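Local coordinates for protein transcriptional regulator (Aquifex aeolicus, PDB 2EH3) that probably binds DNA through a helix-turn-helix motif and regulates transcription as a dimeric member of the TetR/AcrR family, at residues Lys59-Ile62 / Ser63-Glu67; Asn106-Phe109 / Glu110-Asp114. All coordinates share one frame; numbering follows the deposited sequence.

Contact 1: residues Lys59-Ile62 / Ser63-Glu67; sequences KKII and SLFEE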
ATOM      1  N   LYS A  59     -12.952 -12.612   8.921  1.00 17.38           N
ATOM      2  CA  LYS A  59     -13.357 -13.496  10.012  1.00 16.78           C
ATOM      3  C   LYS A  59     -12.255 -14.463  10.382  1.00 15.86           C
ATOM      4  O   LYS A  59     -12.147 -14.826  11.553  1.00 14.83           O
ATOM      5  CB  LYS A  59     -14.646 -14.242   9.665  1.00 18.66           C
ATOM      6  CG  LYS A  59     -15.869 -13.388   9.931  1.00 22.05           C
ATOM      7  CD  LYS A  59     -17.131 -13.974   9.335  1.00 26.32           C
ATOM      8  CE  LYS A  59     -18.334 -13.228   9.851  1.00 28.26           C
ATOM      9  NZ  LYS A  59     -18.111 -11.754   9.810  1.00 29.73           N
ATOM     10  N   LYS A  60     -11.444 -14.891   9.409  1.00 15.69           N
ATOM     11  CA  LYS A  60     -10.331 -15.791   9.716  1.00 15.35           C
ATOM     12  C   LYS A  60      -9.315 -15.006  10.542  1.00 15.52           C
ATOM     13  O   LYS A  60      -8.631 -15.580  11.401  1.00 17.62           O
ATOM     14  CB  LYS A  60      -9.655 -16.318   8.433  1.00 16.24           C
ATOM     15  CG  LYS A  60     -10.513 -17.321   7.694  1.00 19.53           C
ATOM     16  CD  LYS A  60      -9.927 -17.707   6.339  1.00 21.09           C
ATOM     17  CE  LYS A  60     -10.932 -18.580   5.587  1.00 22.99           C
ATOM     18  NZ  LYS A  60     -10.631 -18.735   4.133  1.00 25.63           N
ATOM     19  N   ILE A  61      -9.212 -13.702  10.276  1.00 16.53           N
ATOM     20  CA  ILE A  61      -8.281 -12.855  11.011  1.00 15.35           C
ATOM     21  C   ILE A  61      -8.779 -12.655  12.436  1.00 14.97           C
ATOM     22  O   ILE A  61      -8.001 -12.730  13.396  1.00 15.29           O
ATOM     23  CB  ILE A  61      -8.099 -11.489  10.313  1.00 16.03           C
ATOM     24  CG1 ILE A  61      -7.470 -11.713   8.930  1.00 17.67           C
ATOM     25  CG2 ILE A  61      -7.195 -10.581  11.151  1.00 16.24           C
ATOM     26  CD1 ILE A  61      -6.131 -12.412   8.961  1.00 20.05           C
ATOM     27  N   ILE A  62     -10.073 -12.403  12.578  1.00 15.71           N
ATOM     28  CA  ILE A  62     -10.648 -12.253  13.913  1.00 15.25           C
ATOM     29  C   ILE A  62     -10.388 -13.550  14.690  1.00 15.78           C
ATOM     30  O   ILE A  62      -9.964 -13.502  15.849  1.00 14.49           O
ATOM     31  CB  ILE A  62     -12.156 -11.971  13.825  1.00 16.20           C
ATOM     32  CG1 ILE A  62     -12.349 -10.590  13.195  1.00 16.79           C
ATOM     33  CG2 ILE A  62     -12.827 -12.050  15.215  1.00 17.68           C
ATOM     34  CD1 ILE A  62     -13.814 -10.196  13.027  1.00 17.56           C
ATOM     35  N   SER A  63     -10.646 -14.697  14.061  1.00 15.53           N
ATOM     36  CA  SER A  63     -10.406 -15.993  14.713  1.00 16.83           C
ATOM     37  C   SER A  63      -8.954 -16.150  15.132  1.00 16.40           C
ATOM     38  O   SER A  63      -8.664 -16.645  16.228  1.00 15.03           O
ATOM     39  CB  SER A  63     -10.768 -17.148  13.770  1.00 18.29           C
ATOM     40  OG  SER A  63     -12.164 -17.193  13.596  1.00 22.52           O
ATOM     41  N   LEU A  64      -8.039 -15.745  14.255  1.00 16.13           N
ATOM     42  CA  LEU A  64      -6.620 -15.832  14.551  1.00 18.05           C
ATOM     43  C   LEU A  64      -6.299 -15.096  15.859  1.00 17.27           C
ATOM     44  O   LEU A  64      -5.596 -15.628  16.727  1.00 18.20           O
ATOM     45  CB  LEU A  64      -5.809 -15.232  13.394  1.00 20.79           C
ATOM     46  CG  LEU A  64      -4.289 -15.145  13.566  1.00 25.04           C
ATOM     47  CD1 LEU A  64      -3.604 -15.600  12.284  1.00 24.56           C
ATOM     48  CD2 LEU A  64      -3.882 -13.733  13.898  1.00 25.27           C
ATOM     49  N   PHE A  65      -6.802 -13.873  15.997  1.00 15.80           N
ATOM     50  CA  PHE A  65      -6.538 -13.112  17.203  1.00 15.52           C
ATOM     51  C   PHE A  65      -7.173 -13.782  18.408  1.00 16.68           C
ATOM     52  O   PHE A  65      -6.538 -13.890  19.448  1.00 18.34           O
ATOM     53  CB  PHE A  65      -7.090 -11.685  17.088  1.00 17.23           C
ATOM     54  CG  PHE A  65      -6.195 -10.754  16.342  1.00 16.89           C
ATOM     55  CD1 PHE A  65      -4.977 -10.368  16.877  1.00 18.99           C
ATOM     56  CD2 PHE A  65      -6.565 -10.267  15.087  1.00 18.27           C
ATOM     57  CE1 PHE A  65      -4.136  -9.510  16.177  1.00 20.21           C
ATOM     58  CE2 PHE A  65      -5.726  -9.406  14.388  1.00 20.90           C
ATOM     59  CZ  PHE A  65      -4.507  -9.032  14.944  1.00 20.52           C
ATOM     60  N   GLU A  66      -8.411 -14.240  18.266  1.00 14.55           N
ATOM     61  CA  GLU A  66      -9.102 -14.846  19.414  1.00 16.54           C
ATOM     62  C   GLU A  66      -8.431 -16.147  19.861  1.00 16.03           C
ATOM     63  O   GLU A  66      -8.261 -16.394  21.064  1.00 17.83           O
ATOM     64  CB  GLU A  66     -10.580 -15.133  19.072  1.00 17.60           C
ATOM     65  CG  GLU A  66     -11.457 -13.893  18.824  1.00 23.64           C
ATOM     66  CD  GLU A  66     -12.881 -14.254  18.373  1.00 26.80           C
ATOM     67  OE1 GLU A  66     -13.079 -15.366  17.831  1.00 29.14           O
ATOM     68  OE2 GLU A  66     -13.807 -13.424  18.543  1.00 29.64           O
ATOM     69  N   GLU A  67      -8.023 -16.960  18.896  1.00 15.48           N
ATOM     70  CA  GLU A  67      -7.434 -18.262  19.200  1.00 14.81           C
ATOM     71  C   GLU A  67      -5.974 -18.277  19.605  1.00 14.57           C
ATOM     72  O   GLU A  67      -5.468 -19.302  20.070  1.00 13.81           O
ATOM     73  CB  GLU A  67      -7.611 -19.195  17.999  1.00 16.97           C
ATOM     74  CG  GLU A  67      -9.061 -19.374  17.590  1.00 18.30           C
ATOM     75  CD  GLU A  67      -9.237 -20.025  16.214  1.00 21.34           C
ATOM     76  OE1 GLU A  67      -8.247 -20.199  15.474  1.00 21.38           O
ATOM     77  OE2 GLU A  67     -10.391 -20.344  15.858  1.00 24.15           O
TER
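The carbonyl O atoms of K59, K60, I61 and I62 accept the backbone N-H of S63, L64, F65 and E66 respectively, with E66 N 3.0 Å from I62 O, so the last turns of helix 46-67 run as regular alpha-helix. I61 and F65 stand side by side on one flank of the helix and point the same way. The branch methyl CG2 of I61 does the touching, 3.7 Å from CE2 at the rim of the F65 ring. That methyl leans forward along the helix because it is set anti to the backbone N, whereas CG1 (chi1 -63°) lies beside that N. The same ring hangs near the backbone, with CD2 of F65 3.3 Å from the carbonyl O of I61. This is the i to i+4 ridge of an amphipathic helix, here in the long helix that in TetR-type regulators joins the DNA-binding domain to the C-terminal core. I61 and L64 pack on helix 73-86, I61 against F80 and L64 against L76, M79 and V83, while F65 rests on R118 and F119 of helix 105-126. Were F65 cut back to alanine, CG2 of I61 would probably lose the ring carbons it rests on within the helix, and a gap would be likely to open toward R118 and F119. On the polar flank, the side chain of E66 runs extended alongside I62, its OE2 3.7 Å from CG2 of I62, a van der Waals contact of the methyl with the carboxylate that leaves the acid on the exposed side. S63 turns its hydroxyl back over the preceding turn, with OG 3.1 Å from O of K59. K60 directs its ammonium group away from this turn, into a salt bridge with E87.

Contact 2: residues Asn106-Phe109 / Glu110-Asp114; sequences NIYF and EKIED
N106 and E110, one helical turn apart, are tied twice: E110 N donates to N106 O, and N106 ND2 to OE2 of E110 at 2.9 Å, with an N-H...O angle of 163°. The carboxylate oxygen lies nearly in the amide plane of N106, yet the amide reaches it from above the carboxylate plane. With chi1 at 67°, CG of N106 is wedged between its backbone N and carbonyl carbon, which turns the amide toward E110. I107 O accepts K111 N at 3.0 Å, and beyond that bond the lysine chain leads off to a salt bridge with E55 of helix 46-67. Y108 presents one ring face to I112, whose CG1 sits 4.3 Å from the ring centroid in a CH-pi contact, offset toward the rim; the hydroxyl is held by R143. F109 in turn has CD2 of Y108 3.8 Å above its ring plane, and its ring meets H148 of the second subunit edge-to-face. The chemistry thus divides by direction: an amide-to-carboxylate hydrogen bond on the exposed side, a charged tie to helix 46-67, and aromatic and aliphatic packing shared between helix 88-99 and the second subunit.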
ATOM      1  N   ASN A 106     -13.336   2.639   1.511  1.00 12.41           N
ATOM      2  CA  ASN A 106     -13.677   2.683   2.925  1.00 14.72           C
ATOM      3  C   ASN A 106     -13.617   1.298   3.576  1.00 15.15           C
ATOM      4  O   ASN A 106     -13.291   1.193   4.762  1.00 15.12           O
ATOM      5  CB  ASN A 106     -15.072   3.272   3.107  1.00 16.83           C
ATOM      6  CG  ASN A 106     -16.152   2.370   2.539  1.00 21.42           C
ATOM      7  OD1 ASN A 106     -16.275   2.196   1.309  1.00 23.92           O
ATOM      8  ND2 ASN A 106     -16.933   1.759   3.434  1.00 23.34           N
ATOM      9  N   ILE A 107     -13.941   0.244   2.827  1.00 15.35           N
ATOM     10  CA  ILE A 107     -13.911  -1.111   3.388  1.00 15.29           C
ATOM     11  C   ILE A 107     -12.482  -1.523   3.670  1.00 15.84           C
ATOM     12  O   ILE A 107     -12.186  -2.122   4.718  1.00 15.15           O
ATOM     13  CB  ILE A 107     -14.556  -2.119   2.413  1.00 15.50           C
ATOM     14  CG1 ILE A 107     -16.007  -1.714   2.186  1.00 17.17           C
ATOM     15  CG2 ILE A 107     -14.455  -3.568   2.965  1.00 15.99           C
ATOM     16  CD1 ILE A 107     -16.698  -2.464   1.046  1.00 20.46           C
ATOM     17  N   TYR A 108     -11.589  -1.227   2.729  1.00 12.38           N
ATOM     18  CA  TYR A 108     -10.175  -1.540   2.877  1.00 13.82           C
ATOM     19  C   TYR A 108      -9.719  -0.929   4.181  1.00 13.77           C
ATOM     20  O   TYR A 108      -9.166  -1.618   5.043  1.00 13.17           O
ATOM     21  CB  TYR A 108      -9.365  -0.923   1.736  1.00 14.06           C
ATOM     22  CG  TYR A 108      -7.873  -1.062   1.876  1.00 13.58           C
ATOM     23  CD1 TYR A 108      -7.209  -2.214   1.436  1.00 14.21           C
ATOM     24  CD2 TYR A 108      -7.110  -0.034   2.418  1.00 14.53           C
ATOM     25  CE1 TYR A 108      -5.821  -2.325   1.526  1.00 16.06           C
ATOM     26  CE2 TYR A 108      -5.726  -0.130   2.524  1.00 16.84           C
ATOM     27  CZ  TYR A 108      -5.080  -1.282   2.069  1.00 17.08           C
ATOM     28  OH  TYR A 108      -3.704  -1.336   2.142  1.00 21.39           O
ATOM     29  N   PHE A 109      -9.962   0.362   4.348  1.00 13.50           N
ATOM     30  CA  PHE A 109      -9.519   0.986   5.598  1.00 12.99           C
ATOM     31  C   PHE A 109     -10.241   0.505   6.852  1.00 14.14           C
ATOM     32  O   PHE A 109      -9.628   0.443   7.937  1.00 15.21           O
ATOM     33  CB  PHE A 109      -9.557   2.516   5.471  1.00 12.19           C
ATOM     34  CG  PHE A 109      -8.439   3.061   4.623  1.00 12.09           C
ATOM     35  CD1 PHE A 109      -7.106   2.839   4.992  1.00 15.06           C
ATOM     36  CD2 PHE A 109      -8.703   3.748   3.432  1.00 13.26           C
ATOM     37  CE1 PHE A 109      -6.046   3.287   4.189  1.00 13.92           C
ATOM     38  CE2 PHE A 109      -7.638   4.207   2.613  1.00 14.55           C
ATOM     39  CZ  PHE A 109      -6.309   3.967   2.994  1.00 14.38           C
ATOM     40  N   GLU A 110     -11.515   0.141   6.727  1.00 13.87           N
ATOM     41  CA  GLU A 110     -12.260  -0.334   7.888  1.00 16.07           C
ATOM     42  C   GLU A 110     -11.645  -1.618   8.426  1.00 15.69           C
ATOM     43  O   GLU A 110     -11.433  -1.763   9.639  1.00 14.60           O
ATOM     44  CB  GLU A 110     -13.736  -0.560   7.510  1.00 19.29           C
ATOM     45  CG  GLU A 110     -14.558   0.730   7.512  1.00 24.65           C
ATOM     46  CD  GLU A 110     -15.847   0.632   6.694  1.00 28.78           C
ATOM     47  OE1 GLU A 110     -16.346  -0.500   6.484  1.00 31.07           O
ATOM     48  OE2 GLU A 110     -16.370   1.694   6.266  1.00 29.43           O
ATOM     49  N   LYS A 111     -11.316  -2.538   7.533  1.00 13.71           N
ATOM     50  CA  LYS A 111     -10.743  -3.812   7.912  1.00 14.32           C
ATOM     51  C   LYS A 111      -9.357  -3.681   8.487  1.00 14.31           C
ATOM     52  O   LYS A 111      -9.003  -4.398   9.425  1.00 15.28           O
ATOM     53  CB  LYS A 111     -10.716  -4.758   6.702  1.00 14.53           C
ATOM     54  CG  LYS A 111     -12.091  -5.120   6.211  1.00 17.72           C
ATOM     55  CD  LYS A 111     -13.029  -5.538   7.359  1.00 20.69           C
ATOM     56  CE  LYS A 111     -14.323  -6.104   6.789  1.00 21.59           C
ATOM     57  NZ  LYS A 111     -15.332  -6.474   7.822  1.00 23.03           N
ATOM     58  N   ILE A 112      -8.563  -2.773   7.929  1.00 13.86           N
ATOM     59  CA  ILE A 112      -7.213  -2.558   8.427  1.00 14.72           C
ATOM     60  C   ILE A 112      -7.312  -1.989   9.827  1.00 14.67           C
ATOM     61  O   ILE A 112      -6.608  -2.435  10.735  1.00 15.40           O
ATOM     62  CB  ILE A 112      -6.415  -1.551   7.568  1.00 16.08           C
ATOM     63  CG1 ILE A 112      -6.203  -2.109   6.156  1.00 18.01           C
ATOM     64  CG2 ILE A 112      -5.077  -1.221   8.281  1.00 17.44           C
ATOM     65  CD1 ILE A 112      -5.174  -3.233   6.075  1.00 19.46           C
ATOM     66  N   GLU A 113      -8.193  -1.010   9.996  1.00 15.91           N
ATOM     67  CA  GLU A 113      -8.356  -0.377  11.303  1.00 15.84           C
ATOM     68  C   GLU A 113      -8.785  -1.406  12.326  1.00 16.08           C
ATOM     69  O   GLU A 113      -8.318  -1.370  13.465  1.00 15.42           O
ATOM     70  CB  GLU A 113      -9.398   0.748  11.218  1.00 18.62           C
ATOM     71  CG  GLU A 113      -9.721   1.448  12.539  1.00 23.19           C
ATOM     72  CD  GLU A 113      -8.487   2.002  13.231  1.00 26.45           C
ATOM     73  OE1 GLU A 113      -7.527   2.362  12.525  1.00 28.05           O
ATOM     74  OE2 GLU A 113      -8.485   2.092  14.488  1.00 29.83           O
ATOM     75  N   ASP A 114      -9.668  -2.325  11.932  1.00 14.22           N
ATOM     76  CA  ASP A 114     -10.116  -3.339  12.878  1.00 15.66           C
ATOM     77  C   ASP A 114      -8.975  -4.249  13.264  1.00 15.74           C
ATOM     78  O   ASP A 114      -8.813  -4.580  14.446  1.00 15.71           O
ATOM     79  CB  ASP A 114     -11.241  -4.205  12.318  1.00 18.31           C
ATOM     80  CG  ASP A 114     -11.769  -5.194  13.354  1.00 20.51           C
ATOM     81  OD1 ASP A 114     -12.381  -4.746  14.345  1.00 23.55           O
ATOM     82  OD2 ASP A 114     -11.550  -6.411  13.196  1.00 23.18           O
TER

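How the contacts relate
Both contacts are single-helix, i to i+4 examples, and both are partly buried, so neither is purely core or surface. They share the interface of helices 46-67 and 105-126, where CG1 of I62 lies 4.3 Å from OD2 of D114, itself bound by H58 and R118. Contact 1, near the end of helix 46-67, packs its apolar flank against helices 73-86 and 105-126, and the side chain of L64 lies about 10 Å from a bound magnesium ion. Contact 2, early in helix 105-126, is away from the annotated sites and also faces helix 88-99 and the second subunit. Its chemistry is richer in aromatic and polar side-chain pairing, where contact 1 relies on one aliphatic-aromatic pair.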